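Ancylostoma secreted protein 2 (Necator americanus, PDB 4NUN) is a secreted CAP-family protein of a human hookworm that binds zinc or copper and whose precise biological role is not firmly established. Local coordinates at residues F123-E128 / V146-Q151; F86-P91 / E99-S104. All coordinates share one frame; numbering follows the deposited sequence.

Contact 1 (F123-E128 / V146-Q151); sequences FGELAE and VGHYTQ. With CU (copper (II) ion), chain B.
Tyr149 turns the rim of its ring toward the face of Phe123 in an offset edge-to-face pair, with centroids 5.4 Å apart and planes at 64°. The nearest atoms are Phe123 CE1 and Tyr149 CE1, 3.6 Å apart, and the two side chains run side by side in the same direction. Tyr149 CG lies anti to its backbone nitrogen (chi1 167°), which swings the ring toward Phe123 and Leu126. Leu126 adds a second direction of packing: its CB sits over one face of the tyrosine, 3.8 Å from the ring centroid and close to the normal, a CH-pi contact, while its CD2 reaches the phenol oxygen. Phe123 and Tyr149 also touch helix 28-46 through Val45.

Glu125 supplies the polar half. Its extended side chain brings OE1 to the first turn of helix 147-152, where Tyr149 N donates an almost straight bond to it (3.1 Å, 173°) from above the carboxylate plane. His148 N adds a weaker, bent bond to the same oxygen, so one buried carboxylate oxygen receives two backbone N-H groups. The other oxygen lies at the edge of the His148 ring, modelled too close to ND1 for its interaction to be judged. His148 NE2, the ring's other nitrogen, binds copper at 2.5 Å, with His88 completing the histidine pair. Paired metal-binding histidines with buried glutamates beside them are consistent with the central cavity of CAP domains.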
ATOM      1  N   PHE A 123      -6.976   1.397  -1.028  1.00 10.62           N
ATOM      2  CA  PHE A 123      -7.088   0.927  -2.393  1.00 12.91           C
ATOM      3  C   PHE A 123      -8.394   1.392  -3.036  1.00 15.27           C
ATOM      4  O   PHE A 123      -8.485   1.513  -4.262  1.00 12.43           O
ATOM      5  CB  PHE A 123      -7.017  -0.599  -2.430  1.00 10.95           C
ATOM      6  CG  PHE A 123      -7.101  -1.170  -3.821  1.00 13.30           C
ATOM      7  CD1 PHE A 123      -5.962  -1.291  -4.608  1.00 11.30           C
ATOM      8  CD2 PHE A 123      -8.321  -1.561  -4.353  1.00 12.71           C
ATOM      9  CE1 PHE A 123      -6.030  -1.813  -5.905  1.00  9.09           C
ATOM     10  CE2 PHE A 123      -8.404  -2.075  -5.643  1.00 13.18           C
ATOM     11  CZ  PHE A 123      -7.254  -2.200  -6.424  1.00 11.73           C
ATOM     12  N   GLY A 124      -9.399   1.637  -2.193  1.00 15.79           N
ATOM     13  CA  GLY A 124     -10.728   2.028  -2.638  1.00 15.48           C
ATOM     14  C   GLY A 124     -10.733   3.323  -3.426  1.00 19.39           C
ATOM     15  O   GLY A 124     -11.657   3.584  -4.203  1.00 17.10           O
ATOM     16  N   GLU A 125      -9.692   4.131  -3.240  1.00 14.07           N
ATOM     17  CA  GLU A 125      -9.595   5.392  -3.953  1.00 14.96           C
ATOM     18  C   GLU A 125      -9.646   5.228  -5.483  1.00 18.58           C
ATOM     19  O   GLU A 125     -10.120   6.122  -6.189  1.00 18.63           O
ATOM     20  CB  GLU A 125      -8.355   6.157  -3.510  1.00 12.91           C
ATOM     21  CG  GLU A 125      -8.429   6.644  -2.073  1.00 14.62           C
ATOM     22  CD  GLU A 125      -7.097   7.146  -1.568  1.00 14.62           C
ATOM     23  OE1 GLU A 125      -6.084   6.985  -2.282  1.00 15.31           O
ATOM     24  OE2 GLU A 125      -7.051   7.699  -0.457  1.00 15.50           O
ATOM     25  N   LEU A 126      -9.184   4.084  -5.986  1.00 17.31           N
ATOM     26  CA  LEU A 126      -9.238   3.809  -7.424  1.00 16.92           C
ATOM     27  C   LEU A 126     -10.677   3.697  -7.961  1.00 16.42           C
ATOM     28  O   LEU A 126     -11.044   4.375  -8.915  1.00 18.44           O
ATOM     29  CB  LEU A 126      -8.442   2.543  -7.786  1.00 11.74           C
ATOM     30  CG  LEU A 126      -8.627   2.079  -9.237  1.00 13.81           C
ATOM     31  CD1 LEU A 126      -8.089   3.137 -10.245  1.00  9.24           C
ATOM     32  CD2 LEU A 126      -8.015   0.700  -9.480  1.00 10.02           C
ATOM     33  N   ALA A 127     -11.478   2.830  -7.356  1.00 18.10           N
ATOM     34  CA  ALA A 127     -12.860   2.651  -7.792  1.00 20.95           C
ATOM     35  C   ALA A 127     -13.717   3.901  -7.533  1.00 22.13           C
ATOM     36  O   ALA A 127     -14.639   4.208  -8.293  1.00 16.54           O
ATOM     37  CB  ALA A 127     -13.481   1.413  -7.120  1.00 14.46           C
ATOM     38  N   GLU A 128     -13.408   4.635  -6.470  1.00 19.09           N
ATOM     39  CA  GLU A 128     -14.286   5.727  -6.073  1.00 24.89           C
ATOM     40  C   GLU A 128     -13.917   7.071  -6.704  1.00 26.81           C
ATOM     41  O   GLU A 128     -14.727   7.664  -7.414  1.00 30.62           O
ATOM     42  CB  GLU A 128     -14.373   5.804  -4.553  1.00 22.18           C
ATOM     43  CG  GLU A 128     -14.847   4.481  -3.950  1.00 27.80           C
ATOM     44  CD  GLU A 128     -14.805   4.462  -2.427  1.00 39.89           C
ATOM     45  OE1 GLU A 128     -14.486   5.517  -1.826  1.00 37.18           O
ATOM     46  OE2 GLU A 128     -15.100   3.389  -1.838  1.00 42.52           O
ATOM     47  N   VAL A 146      -5.893  10.487  -4.463  1.00 20.08           N
ATOM     48  CA  VAL A 146      -5.786   9.072  -4.800  1.00 15.87           C
ATOM     49  C   VAL A 146      -4.440   8.525  -4.334  1.00 13.13           C
ATOM     50  O   VAL A 146      -4.026   7.440  -4.745  1.00 14.76           O
ATOM     51  CB  VAL A 146      -5.985   8.822  -6.322  1.00 14.56           C
ATOM     52  CG1 VAL A 146      -7.331   9.338  -6.765  1.00 15.28           C
ATOM     53  CG2 VAL A 146      -4.883   9.477  -7.128  1.00 14.35           C
ATOM     54  N   GLY A 147      -3.787   9.268  -3.441  1.00 12.05           N
ATOM     55  CA  GLY A 147      -2.420   8.992  -3.034  1.00 12.47           C
ATOM     56  C   GLY A 147      -2.160   7.778  -2.149  1.00 14.95           C
ATOM     57  O   GLY A 147      -1.016   7.327  -2.051  1.00 13.74           O
ATOM     58  N   HIS A 148      -3.194   7.259  -1.486  1.00 12.84           N
ATOM     59  CA  HIS A 148      -3.037   6.025  -0.713  1.00 13.44           C
ATOM     60  C   HIS A 148      -2.987   4.853  -1.681  1.00 10.07           C
ATOM     61  O   HIS A 148      -2.121   3.983  -1.578  1.00  9.75           O
ATOM     62  CB  HIS A 148      -4.184   5.846   0.273  1.00 12.69           C
ATOM     63  CG  HIS A 148      -4.397   7.020   1.174  1.00 14.29           C
ATOM     64  ND1 HIS A 148      -5.462   7.879   1.032  1.00 20.89           N
ATOM     65  CD2 HIS A 148      -3.682   7.477   2.228  1.00 18.46           C
ATOM     66  CE1 HIS A 148      -5.404   8.813   1.966  1.00 22.82           C
ATOM     67  NE2 HIS A 148      -4.333   8.591   2.704  1.00 22.65           N
ATOM     68  N   TYR A 149      -3.915   4.858  -2.638  1.00 11.13           N
ATOM     69  CA  TYR A 149      -3.919   3.893  -3.730  1.00 10.05           C
ATOM     70  C   TYR A 149      -2.601   3.836  -4.504  1.00 10.99           C
ATOM     71  O   TYR A 149      -2.037   2.758  -4.691  1.00  9.80           O
ATOM     72  CB  TYR A 149      -5.032   4.202  -4.731  1.00 10.03           C
ATOM     73  CG  TYR A 149      -4.873   3.411  -6.025  1.00 10.91           C
ATOM     74  CD1 TYR A 149      -5.187   2.052  -6.078  1.00  6.88           C
ATOM     75  CD2 TYR A 149      -4.399   4.017  -7.192  1.00 10.38           C
ATOM     76  CE1 TYR A 149      -5.043   1.330  -7.248  1.00  6.89           C
ATOM     77  CE2 TYR A 149      -4.260   3.291  -8.375  1.00  6.35           C
ATOM     78  CZ  TYR A 149      -4.582   1.952  -8.390  1.00  6.08           C
ATOM     79  OH  TYR A 149      -4.446   1.219  -9.546  1.00  5.63           O
ATOM     80  N   THR A 150      -2.139   4.992  -4.983  1.00  9.39           N
ATOM     81  CA  THR A 150      -0.954   5.039  -5.838  1.00  9.56           C
ATOM     82  C   THR A 150       0.274   4.516  -5.117  1.00  9.47           C
ATOM     83  O   THR A 150       1.131   3.883  -5.723  1.00 10.02           O
ATOM     84  CB  THR A 150      -0.676   6.458  -6.407  1.00 10.27           C
ATOM     85  OG1 THR A 150      -0.492   7.393  -5.339  1.00  8.66           O
ATOM     86  CG2 THR A 150      -1.815   6.918  -7.297  1.00  8.10           C
ATOM     87  N   GLN A 151       0.361   4.768  -3.818  1.00  9.80           N
ATOM     88  CA  GLN A 151       1.443   4.182  -3.028  1.00  9.64           C
ATOM     89  C   GLN A 151       1.268   2.675  -2.877  1.00  9.39           C
ATOM     90  O   GLN A 151       2.251   1.935  -2.939  1.00  9.10           O
ATOM     91  CB  GLN A 151       1.536   4.840  -1.651  1.00 10.88           C
ATOM     92  CG  GLN A 151       2.549   4.198  -0.723  1.00 10.04           C
ATOM     93  CD  GLN A 151       3.979   4.381  -1.215  1.00 14.15           C
ATOM     94  OE1 GLN A 151       4.642   5.372  -0.876  1.00 15.28           O
ATOM     95  NE2 GLN A 151       4.466   3.423  -2.019  1.00 10.17           N
TER
HETATM   96 CU    CU B 300      -2.694   9.911   3.981  1.00 40.72          CU
HETATM   97  O   HOH W   1      -4.624  11.529   4.624  1.00 28.72           O

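Contact 2 (F86-P91 / E99-S104); sequences FKHSQP and ENIFMS. With CU (copper (II) ion), chain B.
Glu99 and the 86-91 segment meet most tightly through the carboxylate. OE1 of Glu99 accepts from His88 ND1 at 2.7 Å through its anti lone pair and from Ser89 N at 2.9 Å through its syn lone pair. With the imidazole and carboxylate planes 22° apart, the His-carboxylate bond and the copper, 2.3 Å from His88 NE2, together restrain the ring's rotation. Ser89 OG donates to Glu99 OE2 at 2.7 Å from above the carboxylate plane, and OE2 is also bonded by Asn80 and Gln176. With these donors around it, the buried carboxylate is well satisfied.

Ile101 links the carboxylate bonds to the outer part. Its CD1 lies over one face of His88 and one face of Phe86, the centroid distance to the Phe86 ring being 3.8 Å; chi1 of 67° places CG1 between the backbone N and carbonyl carbon, with CD1 extended beyond it. Farther out the fit is looser: Phe86 and Met103 are both exposed, and they cross at about a right angle. Phe86 CD1 approaches Met103 CB to 3.8 Å, and Met103 SD makes an oblique Met-aromatic contact, 5.0 Å from the Phe86 ring centroid.

The 86-89 part of the loop after helix 71-81 runs nearly antiparallel to 99-103 of strand 98-104, an outermost strand of the sheet. That strand pairs with 171-178, whose Tyr172 touches Phe86 and Ile101, while Phe102 packs on helix 111-123.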
ATOM      1  N   PHE A  86      -4.128  10.865  14.770  1.00 23.18           N
ATOM      2  CA  PHE A  86      -4.283  10.587  13.343  1.00 26.81           C
ATOM      3  C   PHE A  86      -3.549  11.624  12.496  1.00 25.85           C
ATOM      4  O   PHE A  86      -4.094  12.674  12.182  1.00 28.81           O
ATOM      5  CB  PHE A  86      -5.760  10.519  12.943  1.00 22.00           C
ATOM      6  CG  PHE A  86      -5.966  10.280  11.479  1.00 23.45           C
ATOM      7  CD1 PHE A  86      -5.828   9.005  10.948  1.00 27.24           C
ATOM      8  CD2 PHE A  86      -6.277  11.334  10.625  1.00 28.61           C
ATOM      9  CE1 PHE A  86      -6.015   8.778   9.591  1.00 27.19           C
ATOM     10  CE2 PHE A  86      -6.463  11.123   9.270  1.00 28.32           C
ATOM     11  CZ  PHE A  86      -6.328   9.843   8.747  1.00 31.76           C
ATOM     12  N   LYS A  87      -2.311  11.314  12.127  1.00 29.74           N
ATOM     13  CA  LYS A  87      -1.407  12.309  11.562  1.00 30.32           C
ATOM     14  C   LYS A  87      -0.340  11.654  10.701  1.00 30.33           C
ATOM     15  O   LYS A  87       0.186  10.588  11.043  1.00 23.88           O
ATOM     16  CB  LYS A  87      -0.717  13.083  12.697  1.00 29.13           C
ATOM     17  CG  LYS A  87       0.318  14.092  12.231  1.00 37.88           C
ATOM     18  CD  LYS A  87       0.860  14.937  13.387  1.00 49.07           C
ATOM     19  CE  LYS A  87       1.595  16.194  12.880  1.00 48.88           C
ATOM     20  NZ  LYS A  87       0.665  17.277  12.403  1.00 55.57           N
ATOM     21  N   HIS A  88      -0.013  12.303   9.589  1.00 28.63           N
ATOM     22  CA  HIS A  88       1.089  11.856   8.760  1.00 26.00           C
ATOM     23  C   HIS A  88       2.399  12.206   9.408  1.00 26.65           C
ATOM     24  O   HIS A  88       2.625  13.367   9.745  1.00 35.26           O
ATOM     25  CB  HIS A  88       1.015  12.482   7.375  1.00 24.13           C
ATOM     26  CG  HIS A  88       0.514  11.540   6.338  1.00 26.69           C
ATOM     27  ND1 HIS A  88       1.146  10.346   6.066  1.00 27.11           N
ATOM     28  CD2 HIS A  88      -0.581  11.581   5.545  1.00 28.14           C
ATOM     29  CE1 HIS A  88       0.475   9.703   5.127  1.00 26.27           C
ATOM     30  NE2 HIS A  88      -0.571  10.433   4.790  1.00 29.44           N
ATOM     31  N   SER A  89       3.264  11.211   9.590  1.00 23.73           N
ATOM     32  CA  SER A  89       4.577  11.471  10.171  1.00 25.89           C
ATOM     33  C   SER A  89       5.375  12.398   9.257  1.00 30.09           C
ATOM     34  O   SER A  89       5.048  12.559   8.080  1.00 27.41           O
ATOM     35  CB  SER A  89       5.348  10.172  10.443  1.00 27.29           C
ATOM     36  OG  SER A  89       5.775   9.552   9.245  1.00 27.44           O
ATOM     37  N   GLN A  90       6.408  13.022   9.808  1.00 33.95           N
ATOM     38  CA  GLN A  90       7.262  13.885   9.007  1.00 39.36           C
ATOM     39  C   GLN A  90       8.304  13.013   8.327  1.00 36.32           C
ATOM     40  O   GLN A  90       8.708  11.988   8.883  1.00 33.81           O
ATOM     41  CB  GLN A  90       7.924  14.956   9.879  1.00 45.28           C
ATOM     42  CG  GLN A  90       6.930  15.859  10.600  1.00 44.65           C
ATOM     43  CD  GLN A  90       7.468  16.355  11.936  1.00 50.78           C
ATOM     44  OE1 GLN A  90       7.076  15.874  13.007  1.00 50.23           O
ATOM     45  NE2 GLN A  90       8.370  17.324  11.875  1.00 49.63           N
ATOM     46  N   PRO A  91       8.718  13.410   7.112  1.00 37.05           N
ATOM     47  CA  PRO A  91       9.660  12.656   6.274  1.00 36.06           C
ATOM     48  C   PRO A  91      10.866  12.081   7.016  1.00 32.24           C
ATOM     49  O   PRO A  91      11.179  10.916   6.789  1.00 34.42           O
ATOM     50  CB  PRO A  91      10.092  13.689   5.234  1.00 31.60           C
ATOM     51  CG  PRO A  91       8.849  14.522   5.039  1.00 30.68           C
ATOM     52  CD  PRO A  91       8.181  14.588   6.402  1.00 35.54           C
ATOM     53  N   GLU A  99       4.135   6.514   3.127  1.00 14.61           N
ATOM     54  CA  GLU A  99       3.285   6.274   4.281  1.00 13.21           C
ATOM     55  C   GLU A  99       1.802   6.360   3.926  1.00 11.29           C
ATOM     56  O   GLU A  99       1.383   7.219   3.146  1.00 15.03           O
ATOM     57  CB  GLU A  99       3.626   7.257   5.410  1.00 13.71           C
ATOM     58  CG  GLU A  99       2.972   6.915   6.757  1.00 18.75           C
ATOM     59  CD  GLU A  99       3.297   7.934   7.850  1.00 22.09           C
ATOM     60  OE1 GLU A  99       2.820   9.082   7.720  1.00 21.69           O
ATOM     61  OE2 GLU A  99       4.032   7.590   8.814  1.00 12.80           O
ATOM     62  N   ASN A 100       1.025   5.437   4.483  1.00 12.28           N
ATOM     63  CA  ASN A 100      -0.438   5.489   4.471  1.00 12.85           C
ATOM     64  C   ASN A 100      -0.961   5.387   5.906  1.00 13.95           C
ATOM     65  O   ASN A 100      -0.413   4.628   6.720  1.00  9.58           O
ATOM     66  CB  ASN A 100      -1.035   4.332   3.660  1.00 10.60           C
ATOM     67  CG  ASN A 100      -0.964   4.550   2.163  1.00 12.69           C
ATOM     68  OD1 ASN A 100      -0.657   5.643   1.695  1.00 13.64           O
ATOM     69  ND2 ASN A 100      -1.270   3.500   1.398  1.00  9.28           N
ATOM     70  N   ILE A 101      -2.023   6.131   6.213  1.00 14.46           N
ATOM     71  CA  ILE A 101      -2.604   6.104   7.547  1.00 13.18           C
ATOM     72  C   ILE A 101      -4.098   5.920   7.445  1.00 15.85           C
ATOM     73  O   ILE A 101      -4.711   6.234   6.419  1.00 13.53           O
ATOM     74  CB  ILE A 101      -2.305   7.388   8.335  1.00 18.52           C
ATOM     75  CG1 ILE A 101      -3.019   8.585   7.691  1.00 23.36           C
ATOM     76  CG2 ILE A 101      -0.809   7.633   8.395  1.00 17.34           C
ATOM     77  CD1 ILE A 101      -2.719   9.921   8.380  1.00 28.88           C
ATOM     78  N   PHE A 102      -4.676   5.400   8.520  1.00 15.71           N
ATOM     79  CA  PHE A 102      -6.081   5.066   8.544  1.00 13.53           C
ATOM     80  C   PHE A 102      -6.556   4.946   9.986  1.00 16.95           C
ATOM     81  O   PHE A 102      -5.791   4.574  10.874  1.00 16.07           O
ATOM     82  CB  PHE A 102      -6.311   3.755   7.800  1.00 10.25           C
ATOM     83  CG  PHE A 102      -7.720   3.231   7.906  1.00 14.69           C
ATOM     84  CD1 PHE A 102      -8.734   3.727   7.081  1.00 12.76           C
ATOM     85  CD2 PHE A 102      -8.038   2.234   8.831  1.00 15.62           C
ATOM     86  CE1 PHE A 102     -10.038   3.246   7.183  1.00 11.35           C
ATOM     87  CE2 PHE A 102      -9.341   1.744   8.930  1.00 17.78           C
ATOM     88  CZ  PHE A 102     -10.343   2.252   8.096  1.00 12.96           C
ATOM     89  N   MET A 103      -7.828   5.263  10.215  1.00 21.13           N
ATOM     90  CA  MET A 103      -8.396   5.157  11.548  1.00 18.24           C
ATOM     91  C   MET A 103      -9.818   4.667  11.476  1.00 20.64           C
ATOM     92  O   MET A 103     -10.553   4.947  10.517  1.00 18.22           O
ATOM     93  CB  MET A 103      -8.355   6.495  12.289  1.00 21.84           C
ATOM     94  CG  MET A 103      -9.341   7.550  11.751  1.00 24.51           C
ATOM     95  SD  MET A 103      -9.966   8.631  13.065  1.00 45.66           S
ATOM     96  CE  MET A 103     -11.397   7.695  13.653  1.00 27.89           C
ATOM     97  N   SER A 104     -10.187   3.922  12.507  1.00 18.96           N
ATOM     98  CA  SER A 104     -11.519   3.387  12.662  1.00 23.84           C
ATOM     99  C   SER A 104     -11.947   3.746  14.073  1.00 27.68           C
ATOM    100  O   SER A 104     -11.095   3.906  14.956  1.00 25.99           O
ATOM    101  CB  SER A 104     -11.499   1.867  12.479  1.00 22.05           C
ATOM    102  OG  SER A 104     -12.732   1.284  12.877  1.00 30.80           O
TER
HETATM  103 CU    CU B 300      -2.694   9.911   3.981  1.00 40.72          CU
HETATM  104  O   HOH W   1      -4.624  11.529   4.624  1.00 28.72           O

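Both contacts contribute one histidine to the same copper, His148 from contact 1 and His88 from contact 2, and water 1 also binds this ion. Contact 1 lies nearer the chain centre, at about 9 Å between centres against 13 Å, and none of its touching residues is exposed; contact 2 grades from buried acid to exposed Phe86 and Met103. Contact 1 joins two short helical segments, whereas contact 2 joins a loop to an edge strand. Each has a buried glutamate, accepting two backbone N-H groups, one weakly, in contact 1, but backbone and side-chain donors in contact 2. A probable hydrogen bond from Asn100 ND2 to His148 O, 3.1 Å, ties strand to helix.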